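Local coordinates for protein dextranase (Pseudarthrobacter oxydans, PDB 6NZS) that catalyses the endohydrolysis of alpha-1,6-glucosidic linkages in dextran, at residues 200-205 and 328-333. Residues are numbered along the deposited sequence; the frame is centred on the assembly and turned at random.
Sequences ERLVPT and DLQGVT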
ATOM      1  N   GLU A 200       8.148 -23.417 -10.098  1.00 13.31           N
ATOM      2  CA  GLU A 200       9.102 -24.140  -9.261  1.00 14.47           C
ATOM      3  C   GLU A 200       9.689 -23.244  -8.177  1.00 15.06           C
ATOM      4  O   GLU A 200       9.932 -23.691  -7.047  1.00 14.99           O
ATOM      5  CB  GLU A 200      10.214 -24.736 -10.126  1.00 18.16           C
ATOM      6  CG  GLU A 200      11.216 -25.569  -9.336  1.00 23.23           C
ATOM      7  CD  GLU A 200      12.271 -26.222 -10.211  1.00 31.06           C
ATOM      8  OE1 GLU A 200      11.952 -26.617 -11.352  1.00 37.92           O
ATOM      9  OE2 GLU A 200      13.423 -26.343  -9.751  1.00 37.91           O
ATOM     10  N   ARG A 201       9.933 -21.971  -8.500  1.00 12.73           N
ATOM     11  CA  ARG A 201      10.505 -21.062  -7.518  1.00 12.50           C
ATOM     12  C   ARG A 201       9.491 -20.667  -6.454  1.00 10.97           C
ATOM     13  O   ARG A 201       9.862 -20.466  -5.293  1.00 12.92           O
ATOM     14  CB  ARG A 201      11.033 -19.801  -8.217  1.00 13.59           C
ATOM     15  CG  ARG A 201      11.677 -18.786  -7.276  1.00 13.67           C
ATOM     16  CD  ARG A 201      12.335 -17.630  -8.015  1.00 13.91           C
ATOM     17  NE  ARG A 201      11.363 -16.817  -8.744  1.00 15.73           N
ATOM     18  CZ  ARG A 201      10.776 -15.722  -8.260  1.00 16.50           C
ATOM     19  NH1 ARG A 201      11.053 -15.295  -7.039  1.00 14.65           N
ATOM     20  NH2 ARG A 201       9.908 -15.053  -9.009  1.00 16.77           N
ATOM     21  N   LEU A 202       8.215 -20.552  -6.831  1.00 11.95           N
ATOM     22  CA  LEU A 202       7.216 -19.883  -6.003  1.00  9.65           C
ATOM     23  C   LEU A 202       6.196 -20.815  -5.368  1.00 12.26           C
ATOM     24  O   LEU A 202       5.440 -20.371  -4.492  1.00 12.28           O
ATOM     25  CB  LEU A 202       6.476 -18.820  -6.832  1.00 11.11           C
ATOM     26  CG  LEU A 202       7.392 -17.716  -7.357  1.00 11.39           C
ATOM     27  CD1 LEU A 202       6.659 -16.881  -8.405  1.00 12.77           C
ATOM     28  CD2 LEU A 202       7.876 -16.835  -6.227  1.00 12.53           C
ATOM     29  N   VAL A 203       6.139 -22.079  -5.776  1.00 12.05           N
ATOM     30  CA  VAL A 203       5.185 -23.035  -5.220  1.00 12.49           C
ATOM     31  C   VAL A 203       5.954 -24.267  -4.760  1.00 13.57           C
ATOM     32  O   VAL A 203       6.506 -24.994  -5.597  1.00 14.31           O
ATOM     33  CB  VAL A 203       4.114 -23.430  -6.248  1.00 12.69           C
ATOM     34  CG1 VAL A 203       3.133 -24.426  -5.626  1.00 15.35           C
ATOM     35  CG2 VAL A 203       3.371 -22.193  -6.761  1.00 13.31           C
ATOM     36  N   PRO A 204       5.989 -24.561  -3.465  1.00 13.75           N
ATOM     37  CA  PRO A 204       6.794 -25.695  -2.999  1.00 13.72           C
ATOM     38  C   PRO A 204       6.160 -27.024  -3.368  1.00 16.58           C
ATOM     39  O   PRO A 204       4.940 -27.151  -3.507  1.00 17.82           O
ATOM     40  CB  PRO A 204       6.842 -25.501  -1.478  1.00 16.86           C
ATOM     41  CG  PRO A 204       5.681 -24.652  -1.137  1.00 15.96           C
ATOM     42  CD  PRO A 204       5.281 -23.877  -2.367  1.00 12.74           C
ATOM     43  N   THR A 205       7.022 -28.012  -3.573  1.00 16.74           N
ATOM     44  CA  THR A 205       6.618 -29.407  -3.672  1.00 19.74           C
ATOM     45  C   THR A 205       7.382 -30.194  -2.619  1.00 17.47           C
ATOM     46  O   THR A 205       8.258 -29.667  -1.931  1.00 19.39           O
ATOM     47  CB  THR A 205       6.911 -29.990  -5.061  1.00 20.78           C
ATOM     48  OG1 THR A 205       8.316 -30.234  -5.183  1.00 20.86           O
ATOM     49  CG2 THR A 205       6.464 -29.043  -6.161  1.00 21.99           C
ATOM     50  N   ASP A 328      12.361 -13.940  -1.201  1.00 11.23           N
ATOM     51  CA  ASP A 328      11.329 -13.805  -2.225  1.00 11.30           C
ATOM     52  C   ASP A 328      10.008 -13.618  -1.496  1.00 11.83           C
ATOM     53  O   ASP A 328       9.614 -14.472  -0.696  1.00 11.70           O
ATOM     54  CB  ASP A 328      11.236 -15.056  -3.102  1.00 13.45           C
ATOM     55  CG  ASP A 328      12.435 -15.237  -4.011  1.00 16.61           C
ATOM     56  OD1 ASP A 328      13.322 -14.359  -4.018  1.00 21.76           O
ATOM     57  OD2 ASP A 328      12.485 -16.280  -4.710  1.00 17.80           O
ATOM     58  N   LEU A 329       9.333 -12.507  -1.768  1.00  9.67           N
ATOM     59  CA  LEU A 329       8.040 -12.199  -1.166  1.00 10.07           C
ATOM     60  C   LEU A 329       7.094 -12.031  -2.346  1.00 11.08           C
ATOM     61  O   LEU A 329       7.217 -11.062  -3.099  1.00 11.27           O
ATOM     62  CB  LEU A 329       8.138 -10.917  -0.339  1.00 10.90           C
ATOM     63  CG  LEU A 329       6.827 -10.342   0.211  1.00 11.13           C
ATOM     64  CD1 LEU A 329       6.124 -11.339   1.125  1.00 11.98           C
ATOM     65  CD2 LEU A 329       7.099  -9.033   0.957  1.00 11.98           C
ATOM     66  N   GLN A 330       6.182 -12.978  -2.531  1.00  8.66           N
ATOM     67  CA  GLN A 330       5.397 -13.026  -3.759  1.00  9.17           C
ATOM     68  C   GLN A 330       3.962 -13.402  -3.446  1.00  9.37           C
ATOM     69  O   GLN A 330       3.696 -14.198  -2.539  1.00  9.94           O
ATOM     70  CB  GLN A 330       5.992 -14.066  -4.735  1.00  9.75           C
ATOM     71  CG  GLN A 330       5.284 -14.204  -6.099  1.00 10.51           C
ATOM     72  CD  GLN A 330       4.095 -15.145  -6.055  1.00 10.31           C
ATOM     73  OE1 GLN A 330       3.946 -15.940  -5.117  1.00 11.42           O
ATOM     74  NE2 GLN A 330       3.232 -15.056  -7.066  1.00 13.15           N
ATOM     75  N   GLY A 331       3.032 -12.827  -4.219  1.00  9.21           N
ATOM     76  CA  GLY A 331       1.688 -13.365  -4.316  1.00  9.59           C
ATOM     77  C   GLY A 331       0.719 -12.936  -3.235  1.00  8.66           C
ATOM     78  O   GLY A 331      -0.445 -12.641  -3.523  1.00 10.31           O
ATOM     79  N   VAL A 332       1.195 -12.892  -1.990  1.00  8.46           N
ATOM     80  CA  VAL A 332       0.301 -12.803  -0.838  1.00  9.30           C
ATOM     81  C   VAL A 332      -0.420 -11.462  -0.784  1.00  9.36           C
ATOM     82  O   VAL A 332       0.088 -10.420  -1.232  1.00  9.28           O
ATOM     83  CB  VAL A 332       1.051 -13.079   0.480  1.00  8.83           C
ATOM     84  CG1 VAL A 332       1.639 -14.488   0.479  1.00 11.59           C
ATOM     85  CG2 VAL A 332       2.143 -12.059   0.698  1.00 11.68           C
ATOM     86  N   THR A 333      -1.612 -11.493  -0.195  1.00  8.57           N
ATOM     87  CA  THR A 333      -2.381 -10.305   0.157  1.00  8.91           C
ATOM     88  C   THR A 333      -2.316 -10.188   1.669  1.00  9.46           C
ATOM     89  O   THR A 333      -2.737 -11.109   2.376  1.00 10.76           O
ATOM     90  CB  THR A 333      -3.840 -10.458  -0.276  1.00  9.26           C
ATOM     91  OG1 THR A 333      -3.905 -10.594  -1.699  1.00  8.79           O
ATOM     92  CG2 THR A 333      -4.679  -9.244   0.124  1.00  9.97           C
TER
HETATM   93  O   HOH W   1       3.164 -18.666  -5.372  1.00 14.90           O
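L202, in the last turn of helix 196-202, lays both methyls against the side chain of Q330 on strand 325-335. Its CD2 lies 3.7 Å from Q330 CB, while CD1 reaches Q330 CG at 3.8 Å, the two side chains crossing at about a right angle. CD2 also sits over one face of the R201 guanidinium, toward its rim, placing this methyl between the Q330 aliphatic chain and the arginine. In this buried half a water bridges the two segments, donating to L202 O and, with its oxygen 2.8 Å from Q330 OE1, to the amide, which also accepts from G280 N. The more solvent-exposed side is that of R201, held by charge rather than close packing. Its chain runs out with CG anti to the backbone N (chi1 -179°), then bends at chi3, bringing NH1 within 2.9 Å of buried D328 OD2 in a salt bridge; the oxygen lies near the guanidinium plane but is approached from above the carboxylate, the planes being 80° apart. NH2 pairs with E356 on the next strand. A leucine in place of R201 would probably leave D328 and E356 without this shared cation and strip the guanidinium cover from L202 CD2. Here a short helix packs on parallel strands of the family 49 beta-solenoid, a right-handed parallel beta-helix.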